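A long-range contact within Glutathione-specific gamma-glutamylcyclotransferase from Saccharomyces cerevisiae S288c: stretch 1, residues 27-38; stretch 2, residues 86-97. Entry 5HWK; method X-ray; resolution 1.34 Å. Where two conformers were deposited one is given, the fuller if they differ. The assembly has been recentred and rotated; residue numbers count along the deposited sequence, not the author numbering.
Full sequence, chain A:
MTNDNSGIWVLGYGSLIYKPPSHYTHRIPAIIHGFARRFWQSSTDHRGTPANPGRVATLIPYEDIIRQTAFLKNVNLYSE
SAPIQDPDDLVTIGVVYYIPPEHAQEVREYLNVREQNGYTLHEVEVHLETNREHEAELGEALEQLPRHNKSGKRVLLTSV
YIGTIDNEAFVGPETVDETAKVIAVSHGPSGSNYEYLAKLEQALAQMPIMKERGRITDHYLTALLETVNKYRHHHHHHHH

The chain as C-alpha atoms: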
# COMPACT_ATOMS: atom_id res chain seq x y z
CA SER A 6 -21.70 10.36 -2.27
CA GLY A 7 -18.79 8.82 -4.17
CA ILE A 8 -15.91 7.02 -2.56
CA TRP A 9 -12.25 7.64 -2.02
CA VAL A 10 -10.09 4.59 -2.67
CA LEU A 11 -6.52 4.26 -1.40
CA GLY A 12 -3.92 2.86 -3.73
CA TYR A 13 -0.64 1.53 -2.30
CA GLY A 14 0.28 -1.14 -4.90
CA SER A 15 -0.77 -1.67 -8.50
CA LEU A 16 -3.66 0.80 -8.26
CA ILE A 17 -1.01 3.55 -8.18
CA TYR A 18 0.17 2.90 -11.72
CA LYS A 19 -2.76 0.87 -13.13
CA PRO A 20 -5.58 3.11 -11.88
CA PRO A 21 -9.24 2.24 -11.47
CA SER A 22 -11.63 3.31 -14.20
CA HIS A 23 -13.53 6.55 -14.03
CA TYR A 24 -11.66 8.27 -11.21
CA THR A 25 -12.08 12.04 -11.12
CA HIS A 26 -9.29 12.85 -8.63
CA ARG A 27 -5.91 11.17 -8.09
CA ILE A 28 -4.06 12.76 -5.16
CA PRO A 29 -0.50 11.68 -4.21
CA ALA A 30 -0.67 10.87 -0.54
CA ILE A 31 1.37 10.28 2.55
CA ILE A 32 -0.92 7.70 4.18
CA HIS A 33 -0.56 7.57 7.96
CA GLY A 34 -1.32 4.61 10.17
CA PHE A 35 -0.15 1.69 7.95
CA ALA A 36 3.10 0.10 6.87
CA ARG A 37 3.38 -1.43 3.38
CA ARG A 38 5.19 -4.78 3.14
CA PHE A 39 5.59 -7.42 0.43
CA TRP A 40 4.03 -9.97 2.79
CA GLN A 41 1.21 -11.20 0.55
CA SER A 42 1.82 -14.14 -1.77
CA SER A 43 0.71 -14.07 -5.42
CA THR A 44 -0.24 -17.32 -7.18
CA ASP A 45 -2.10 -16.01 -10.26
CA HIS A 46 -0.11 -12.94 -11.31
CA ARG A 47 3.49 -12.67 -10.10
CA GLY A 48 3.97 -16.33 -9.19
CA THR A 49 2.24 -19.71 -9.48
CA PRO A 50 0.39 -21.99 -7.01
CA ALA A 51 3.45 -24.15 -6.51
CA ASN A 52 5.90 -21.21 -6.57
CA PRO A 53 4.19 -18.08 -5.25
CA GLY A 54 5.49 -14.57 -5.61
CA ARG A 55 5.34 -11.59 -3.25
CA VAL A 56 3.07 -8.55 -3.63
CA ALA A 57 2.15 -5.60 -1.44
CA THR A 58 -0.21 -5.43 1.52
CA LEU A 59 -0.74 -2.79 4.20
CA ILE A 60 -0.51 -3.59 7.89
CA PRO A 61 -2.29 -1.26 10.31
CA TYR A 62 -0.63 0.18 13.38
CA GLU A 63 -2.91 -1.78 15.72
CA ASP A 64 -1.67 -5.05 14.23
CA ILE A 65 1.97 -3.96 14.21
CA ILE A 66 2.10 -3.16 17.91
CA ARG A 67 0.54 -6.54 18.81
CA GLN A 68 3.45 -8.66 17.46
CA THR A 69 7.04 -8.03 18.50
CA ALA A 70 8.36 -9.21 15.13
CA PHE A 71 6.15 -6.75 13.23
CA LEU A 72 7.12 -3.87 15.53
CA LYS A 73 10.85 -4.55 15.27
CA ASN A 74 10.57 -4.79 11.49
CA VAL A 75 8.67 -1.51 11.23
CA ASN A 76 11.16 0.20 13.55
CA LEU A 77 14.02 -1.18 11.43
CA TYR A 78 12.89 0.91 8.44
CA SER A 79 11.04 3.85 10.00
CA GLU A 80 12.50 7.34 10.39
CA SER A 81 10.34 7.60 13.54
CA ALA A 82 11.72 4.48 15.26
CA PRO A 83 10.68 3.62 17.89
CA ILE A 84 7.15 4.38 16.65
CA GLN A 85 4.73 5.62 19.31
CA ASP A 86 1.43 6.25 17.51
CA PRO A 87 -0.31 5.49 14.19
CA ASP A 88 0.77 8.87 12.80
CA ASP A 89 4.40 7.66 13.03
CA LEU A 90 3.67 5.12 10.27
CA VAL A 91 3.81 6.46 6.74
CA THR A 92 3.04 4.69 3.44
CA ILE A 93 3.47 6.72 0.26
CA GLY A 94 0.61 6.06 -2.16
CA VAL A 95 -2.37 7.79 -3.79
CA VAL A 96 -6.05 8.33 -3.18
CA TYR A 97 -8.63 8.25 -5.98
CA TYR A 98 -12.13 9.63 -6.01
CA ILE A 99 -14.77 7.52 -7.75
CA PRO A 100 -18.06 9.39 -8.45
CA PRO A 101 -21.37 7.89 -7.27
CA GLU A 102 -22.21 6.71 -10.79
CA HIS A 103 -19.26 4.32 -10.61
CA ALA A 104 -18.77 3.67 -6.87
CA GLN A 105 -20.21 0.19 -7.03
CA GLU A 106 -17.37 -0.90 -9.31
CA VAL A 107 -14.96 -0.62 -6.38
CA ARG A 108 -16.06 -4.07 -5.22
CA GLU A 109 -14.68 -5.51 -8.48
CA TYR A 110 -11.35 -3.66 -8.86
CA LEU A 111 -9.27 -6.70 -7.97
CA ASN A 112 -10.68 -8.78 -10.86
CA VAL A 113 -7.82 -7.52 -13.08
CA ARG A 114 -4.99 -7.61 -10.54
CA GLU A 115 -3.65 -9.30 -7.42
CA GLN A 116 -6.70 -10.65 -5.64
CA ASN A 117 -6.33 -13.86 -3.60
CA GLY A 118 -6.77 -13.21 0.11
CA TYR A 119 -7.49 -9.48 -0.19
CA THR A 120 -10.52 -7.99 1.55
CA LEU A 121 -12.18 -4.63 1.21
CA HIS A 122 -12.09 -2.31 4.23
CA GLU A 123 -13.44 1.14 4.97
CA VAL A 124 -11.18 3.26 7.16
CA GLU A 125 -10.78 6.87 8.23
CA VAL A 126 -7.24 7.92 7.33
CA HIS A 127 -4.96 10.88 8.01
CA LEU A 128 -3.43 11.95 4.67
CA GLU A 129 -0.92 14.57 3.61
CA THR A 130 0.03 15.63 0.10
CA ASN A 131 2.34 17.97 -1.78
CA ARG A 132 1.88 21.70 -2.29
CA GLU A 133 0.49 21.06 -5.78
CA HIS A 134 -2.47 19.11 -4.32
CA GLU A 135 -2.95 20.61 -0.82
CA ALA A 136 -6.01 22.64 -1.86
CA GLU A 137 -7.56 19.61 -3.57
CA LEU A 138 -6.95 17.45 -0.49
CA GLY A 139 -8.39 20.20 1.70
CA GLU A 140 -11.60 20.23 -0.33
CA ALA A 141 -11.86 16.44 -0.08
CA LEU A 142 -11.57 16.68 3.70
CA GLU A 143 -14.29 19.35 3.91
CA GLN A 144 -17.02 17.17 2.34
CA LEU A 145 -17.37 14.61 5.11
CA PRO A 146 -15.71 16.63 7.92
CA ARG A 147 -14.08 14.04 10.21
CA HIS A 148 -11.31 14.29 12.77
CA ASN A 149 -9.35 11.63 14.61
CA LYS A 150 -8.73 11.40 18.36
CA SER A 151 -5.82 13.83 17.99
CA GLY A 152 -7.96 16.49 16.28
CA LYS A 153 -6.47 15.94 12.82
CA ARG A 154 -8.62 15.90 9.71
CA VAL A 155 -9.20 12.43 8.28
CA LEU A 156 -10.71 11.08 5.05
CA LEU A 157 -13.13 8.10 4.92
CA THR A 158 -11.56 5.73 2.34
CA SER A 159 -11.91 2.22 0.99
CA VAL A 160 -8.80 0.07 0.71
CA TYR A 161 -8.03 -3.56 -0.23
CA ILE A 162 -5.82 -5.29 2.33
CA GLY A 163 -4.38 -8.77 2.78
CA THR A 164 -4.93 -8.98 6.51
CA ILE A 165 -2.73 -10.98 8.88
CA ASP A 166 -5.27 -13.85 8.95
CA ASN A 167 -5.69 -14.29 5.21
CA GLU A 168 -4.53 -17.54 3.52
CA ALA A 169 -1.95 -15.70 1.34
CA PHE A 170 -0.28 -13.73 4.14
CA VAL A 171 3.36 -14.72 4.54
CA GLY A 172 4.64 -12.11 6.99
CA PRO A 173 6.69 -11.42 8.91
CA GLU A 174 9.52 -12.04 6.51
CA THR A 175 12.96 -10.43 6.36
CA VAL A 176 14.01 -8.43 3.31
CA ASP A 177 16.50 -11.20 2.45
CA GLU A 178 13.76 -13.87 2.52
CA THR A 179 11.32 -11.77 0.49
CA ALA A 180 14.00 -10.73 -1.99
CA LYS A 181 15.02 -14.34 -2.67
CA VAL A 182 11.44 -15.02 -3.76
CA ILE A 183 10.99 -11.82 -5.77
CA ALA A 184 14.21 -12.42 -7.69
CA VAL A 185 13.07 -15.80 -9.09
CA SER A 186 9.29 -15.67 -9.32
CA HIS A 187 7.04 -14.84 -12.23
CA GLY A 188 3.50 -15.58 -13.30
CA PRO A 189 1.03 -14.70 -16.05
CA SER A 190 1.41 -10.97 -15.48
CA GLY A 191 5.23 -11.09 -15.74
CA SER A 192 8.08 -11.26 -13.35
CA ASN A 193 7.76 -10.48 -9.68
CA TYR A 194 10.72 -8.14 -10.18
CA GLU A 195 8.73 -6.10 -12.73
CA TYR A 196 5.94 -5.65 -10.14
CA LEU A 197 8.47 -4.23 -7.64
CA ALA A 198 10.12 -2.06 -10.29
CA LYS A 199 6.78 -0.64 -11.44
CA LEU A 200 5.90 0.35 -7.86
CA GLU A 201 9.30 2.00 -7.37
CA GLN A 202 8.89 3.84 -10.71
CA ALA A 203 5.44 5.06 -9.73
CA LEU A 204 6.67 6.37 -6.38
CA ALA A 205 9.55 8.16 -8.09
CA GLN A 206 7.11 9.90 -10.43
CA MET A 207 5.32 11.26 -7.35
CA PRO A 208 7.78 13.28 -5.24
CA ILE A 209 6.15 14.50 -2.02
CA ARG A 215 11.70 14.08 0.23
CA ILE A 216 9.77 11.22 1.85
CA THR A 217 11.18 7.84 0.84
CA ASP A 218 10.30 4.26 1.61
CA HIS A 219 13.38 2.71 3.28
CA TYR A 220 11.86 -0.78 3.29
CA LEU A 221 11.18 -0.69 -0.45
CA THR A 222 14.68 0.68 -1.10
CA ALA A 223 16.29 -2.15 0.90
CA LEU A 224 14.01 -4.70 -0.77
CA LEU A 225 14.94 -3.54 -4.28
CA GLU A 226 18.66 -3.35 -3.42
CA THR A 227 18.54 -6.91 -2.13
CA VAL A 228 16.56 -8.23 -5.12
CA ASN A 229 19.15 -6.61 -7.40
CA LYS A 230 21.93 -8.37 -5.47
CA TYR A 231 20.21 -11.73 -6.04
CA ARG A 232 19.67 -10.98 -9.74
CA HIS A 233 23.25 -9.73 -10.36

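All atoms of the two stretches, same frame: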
# COMPACT_ATOMS: atom_id res chain seq x y z
N ARG A 27 -7.01 12.09 -8.43
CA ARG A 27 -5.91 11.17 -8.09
C ARG A 27 -4.91 12.03 -7.33
O ARG A 27 -4.23 12.86 -7.94
CB ARG A 27 -5.27 10.56 -9.34
CG ARG A 27 -4.12 9.69 -9.01
CD ARG A 27 -3.43 9.14 -10.29
NE ARG A 27 -2.39 8.14 -10.01
CZ ARG A 27 -1.12 8.46 -9.79
NH1 ARG A 27 -0.74 9.73 -9.79
NH2 ARG A 27 -0.21 7.48 -9.59
N ILE A 28 -4.84 11.88 -6.02
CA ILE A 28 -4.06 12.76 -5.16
C ILE A 28 -2.89 11.96 -4.59
O ILE A 28 -3.13 10.99 -3.85
CB ILE A 28 -4.92 13.31 -4.01
CG1 ILE A 28 -6.14 14.08 -4.55
CG2 ILE A 28 -4.04 14.12 -3.05
CD1 ILE A 28 -7.04 14.57 -3.46
N PRO A 29 -1.63 12.34 -4.86
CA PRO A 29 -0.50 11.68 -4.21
C PRO A 29 -0.63 11.86 -2.71
O PRO A 29 -1.03 12.93 -2.24
CB PRO A 29 0.72 12.45 -4.74
CG PRO A 29 0.25 13.14 -5.95
CD PRO A 29 -1.19 13.44 -5.74
N ALA A 30 -0.33 10.82 -1.96
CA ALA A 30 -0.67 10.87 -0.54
C ALA A 30 0.40 10.23 0.31
O ALA A 30 0.89 9.13 -0.01
CB ALA A 30 -1.99 10.14 -0.26
N ILE A 31 0.72 10.90 1.41
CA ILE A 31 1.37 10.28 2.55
C ILE A 31 0.24 9.71 3.40
O ILE A 31 -0.54 10.46 3.98
CB ILE A 31 2.20 11.30 3.32
CG1 ILE A 31 3.24 11.98 2.40
CG2 ILE A 31 2.83 10.67 4.56
CD1 ILE A 31 4.00 13.11 3.09
N ILE A 32 0.13 8.39 3.44
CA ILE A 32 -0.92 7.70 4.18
C ILE A 32 -0.36 7.37 5.55
O ILE A 32 0.63 6.64 5.66
CB ILE A 32 -1.34 6.42 3.44
CG1 ILE A 32 -1.72 6.72 1.98
CG2 ILE A 32 -2.47 5.72 4.17
CD1 ILE A 32 -1.75 5.46 1.09
N HIS A 33 -1.01 7.86 6.61
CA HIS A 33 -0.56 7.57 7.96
C HIS A 33 -1.32 6.39 8.53
O HIS A 33 -2.46 6.12 8.14
CB HIS A 33 -0.80 8.79 8.85
CG HIS A 33 0.14 9.90 8.56
ND1 HIS A 33 1.28 10.12 9.29
CD2 HIS A 33 0.11 10.86 7.61
CE1 HIS A 33 1.91 11.18 8.82
NE2 HIS A 33 1.22 11.65 7.79
N GLY A 34 -0.66 5.65 9.42
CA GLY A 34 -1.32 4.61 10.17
C GLY A 34 -1.10 3.19 9.67
O GLY A 34 -1.64 2.26 10.27
N PHE A 35 -0.36 3.00 8.57
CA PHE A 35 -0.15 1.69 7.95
C PHE A 35 1.30 1.60 7.51
O PHE A 35 1.91 2.61 7.13
CB PHE A 35 -1.04 1.54 6.71
CG PHE A 35 -2.53 1.50 7.02
CD1 PHE A 35 -3.29 2.67 7.11
CD2 PHE A 35 -3.17 0.28 7.23
CE1 PHE A 35 -4.64 2.61 7.40
CE2 PHE A 35 -4.54 0.22 7.53
CZ PHE A 35 -5.26 1.37 7.60
N ALA A 36 1.84 0.39 7.53
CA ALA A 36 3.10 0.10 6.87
C ALA A 36 2.82 -0.80 5.67
O ALA A 36 2.01 -1.72 5.75
CB ALA A 36 4.01 -0.71 7.81
N ARG A 37 3.54 -0.59 4.57
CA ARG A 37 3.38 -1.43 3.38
C ARG A 37 4.52 -2.46 3.34
O ARG A 37 5.68 -2.08 3.51
CB ARG A 37 3.42 -0.59 2.10
CG ARG A 37 3.45 -1.41 0.81
CD ARG A 37 3.39 -0.55 -0.44
NE ARG A 37 4.40 0.48 -0.37
CZ ARG A 37 4.19 1.74 -0.75
NH1 ARG A 37 3.06 2.07 -1.41
NH2 ARG A 37 5.10 2.67 -0.50
N ARG A 38 4.18 -3.73 3.18
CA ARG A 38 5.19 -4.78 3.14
C ARG A 38 4.82 -5.76 2.04
O ARG A 38 3.64 -5.99 1.75
CB ARG A 38 5.24 -5.56 4.49
CG ARG A 38 5.82 -4.76 5.68
CD ARG A 38 7.29 -4.48 5.45
NE ARG A 38 7.97 -3.79 6.54
CZ ARG A 38 8.07 -2.47 6.66
NH1 ARG A 38 7.44 -1.66 5.79
NH2 ARG A 38 8.77 -1.95 7.67
N ASP A 86 2.81 5.92 17.82
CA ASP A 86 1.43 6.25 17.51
C ASP A 86 1.21 5.96 16.03
O ASP A 86 2.18 5.90 15.26
CB ASP A 86 1.15 7.73 17.79
CG ASP A 86 2.13 8.64 17.07
N PRO A 87 -0.05 5.76 15.62
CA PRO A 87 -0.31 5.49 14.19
C PRO A 87 0.23 6.56 13.25
O PRO A 87 0.66 6.23 12.14
CB PRO A 87 -1.83 5.38 14.11
CG PRO A 87 -2.30 5.19 15.51
CD PRO A 87 -1.28 5.78 16.42
N ASP A 88 0.25 7.83 13.67
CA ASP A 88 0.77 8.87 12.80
C ASP A 88 2.25 8.68 12.48
O ASP A 88 2.72 9.21 11.47
CB ASP A 88 0.49 10.26 13.37
CG ASP A 88 0.15 11.25 12.30
OD1 ASP A 88 -0.86 11.02 11.59
OD2 ASP A 88 0.88 12.26 12.18
N ASP A 89 2.99 7.94 13.32
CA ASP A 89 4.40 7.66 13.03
C ASP A 89 4.58 6.74 11.83
O ASP A 89 5.68 6.70 11.26
CB ASP A 89 5.09 7.04 14.25
CG ASP A 89 5.30 8.05 15.37
OD1 ASP A 89 5.16 9.27 15.10
OD2 ASP A 89 5.61 7.64 16.51
N LEU A 90 3.55 6.00 11.42
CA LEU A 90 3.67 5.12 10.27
C LEU A 90 3.25 5.87 9.03
O LEU A 90 2.20 6.51 9.01
CB LEU A 90 2.73 3.94 10.42
CG LEU A 90 3.03 2.92 11.49
CD1 LEU A 90 1.98 1.86 11.31
CD2 LEU A 90 4.40 2.37 11.23
N VAL A 91 4.04 5.75 7.98
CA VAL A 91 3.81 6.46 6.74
C VAL A 91 3.94 5.43 5.62
O VAL A 91 4.93 4.67 5.57
CB VAL A 91 4.89 7.54 6.57
CG1 VAL A 91 5.12 7.86 5.09
CG2 VAL A 91 4.55 8.78 7.40
N THR A 92 2.94 5.39 4.73
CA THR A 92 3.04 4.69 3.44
C THR A 92 2.76 5.71 2.35
O THR A 92 1.73 6.39 2.37
CB THR A 92 2.00 3.55 3.30
OG1 THR A 92 2.21 2.53 4.29
CG2 THR A 92 2.09 2.87 1.94
N ILE A 93 3.67 5.83 1.39
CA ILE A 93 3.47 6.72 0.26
C ILE A 93 2.63 6.02 -0.81
O ILE A 93 2.97 4.92 -1.26
CB ILE A 93 4.83 7.17 -0.30
CG1 ILE A 93 5.63 7.88 0.79
CG2 ILE A 93 4.63 8.09 -1.51
N GLY A 94 1.53 6.65 -1.21
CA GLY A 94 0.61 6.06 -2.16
C GLY A 94 -0.22 7.15 -2.83
O GLY A 94 0.26 8.27 -3.05
N VAL A 95 -1.45 6.82 -3.21
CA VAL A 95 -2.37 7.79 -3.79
C VAL A 95 -3.75 7.55 -3.20
O VAL A 95 -4.03 6.54 -2.55
CB VAL A 95 -2.47 7.72 -5.34
CG1 VAL A 95 -1.13 8.03 -5.99
CG2 VAL A 95 -3.04 6.39 -5.81
N VAL A 96 -4.64 8.49 -3.46
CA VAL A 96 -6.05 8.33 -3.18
C VAL A 96 -6.85 8.80 -4.39
O VAL A 96 -6.56 9.87 -4.97
CB VAL A 96 -6.46 8.96 -1.83
CG1 VAL A 96 -6.45 10.44 -1.90
CG2 VAL A 96 -7.83 8.44 -1.41
N TYR A 97 -7.79 7.97 -4.83
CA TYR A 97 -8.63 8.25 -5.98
C TYR A 97 -10.02 8.57 -5.51
O TYR A 97 -10.49 8.01 -4.53
CB TYR A 97 -8.77 6.96 -6.82
CG TYR A 97 -7.51 6.57 -7.53
CD1 TYR A 97 -7.14 7.23 -8.69
CD2 TYR A 97 -6.66 5.55 -7.04
CE1 TYR A 97 -6.00 6.90 -9.36
CE2 TYR A 97 -5.49 5.22 -7.72
CZ TYR A 97 -5.19 5.89 -8.88
OH TYR A 97 -4.03 5.59 -9.56
O HOH W 1 5.34 1.65 4.54

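Residues 27-33 and 91-97 run as antiparallel neighbours in a sheet, and stretch 1 then turns at Gly34 and leaves its partner at a steep angle. At Arg27 the extended side chain reaches along the sheet to Tyr97: NE donates a hydrogen bond to Tyr97 OH (3.1 Å), while Val95 CG1 lies over one face of the guanidinium, a flat surface that accepts an apolar neighbour.

Ile28 forms a hydrogen-bonded pair with Val96, its N 2.8 Å from Val96 O and its O 2.9 Å from Val96 N. Their branched side chains share one face, with Ile28 CB 3.9 Å from Val96 CG1. Pro29 has no amide hydrogen to give, which costs nothing here because its pairing with Val95 is of the non-hydrogen-bonded kind. Ala30 resumes the ladder with Gly94, both bonds 2.8 Å between the N of one and the O of the other. Gly94 leaves room for Ile32: a CB there would lie 3.0 Å from Ile32 CD1, a clash.

Ile31, on the face it shares with Pro29 and His33, packs CG2 against Val91 CG1 at 3.7 Å. Ile32 pairs with Thr92, again with two 2.8 Å backbone bonds, N to O in each direction. His33 closes the strand; its ND1 donates to Asp88 O at 2.8 Å, tying the ring to the 3-10 segment before strand 91-97.

Gly34 adopts phi 100°, where a CB would jam against the preceding carbonyl. Its N donates to Leu90 O at 3.0 Å. Beyond the turn, Phe35 offers its carbonyl O to Thr92 OG1 (2.9 Å), so a threonine hydroxyl joins the diverging strand. Arg37 points back toward stretch 2: NH1 bonds Ile93 O at 2.9 Å, and a water links Arg37 N (2.9 Å from the water O) to Val91 O (3.2 Å from it).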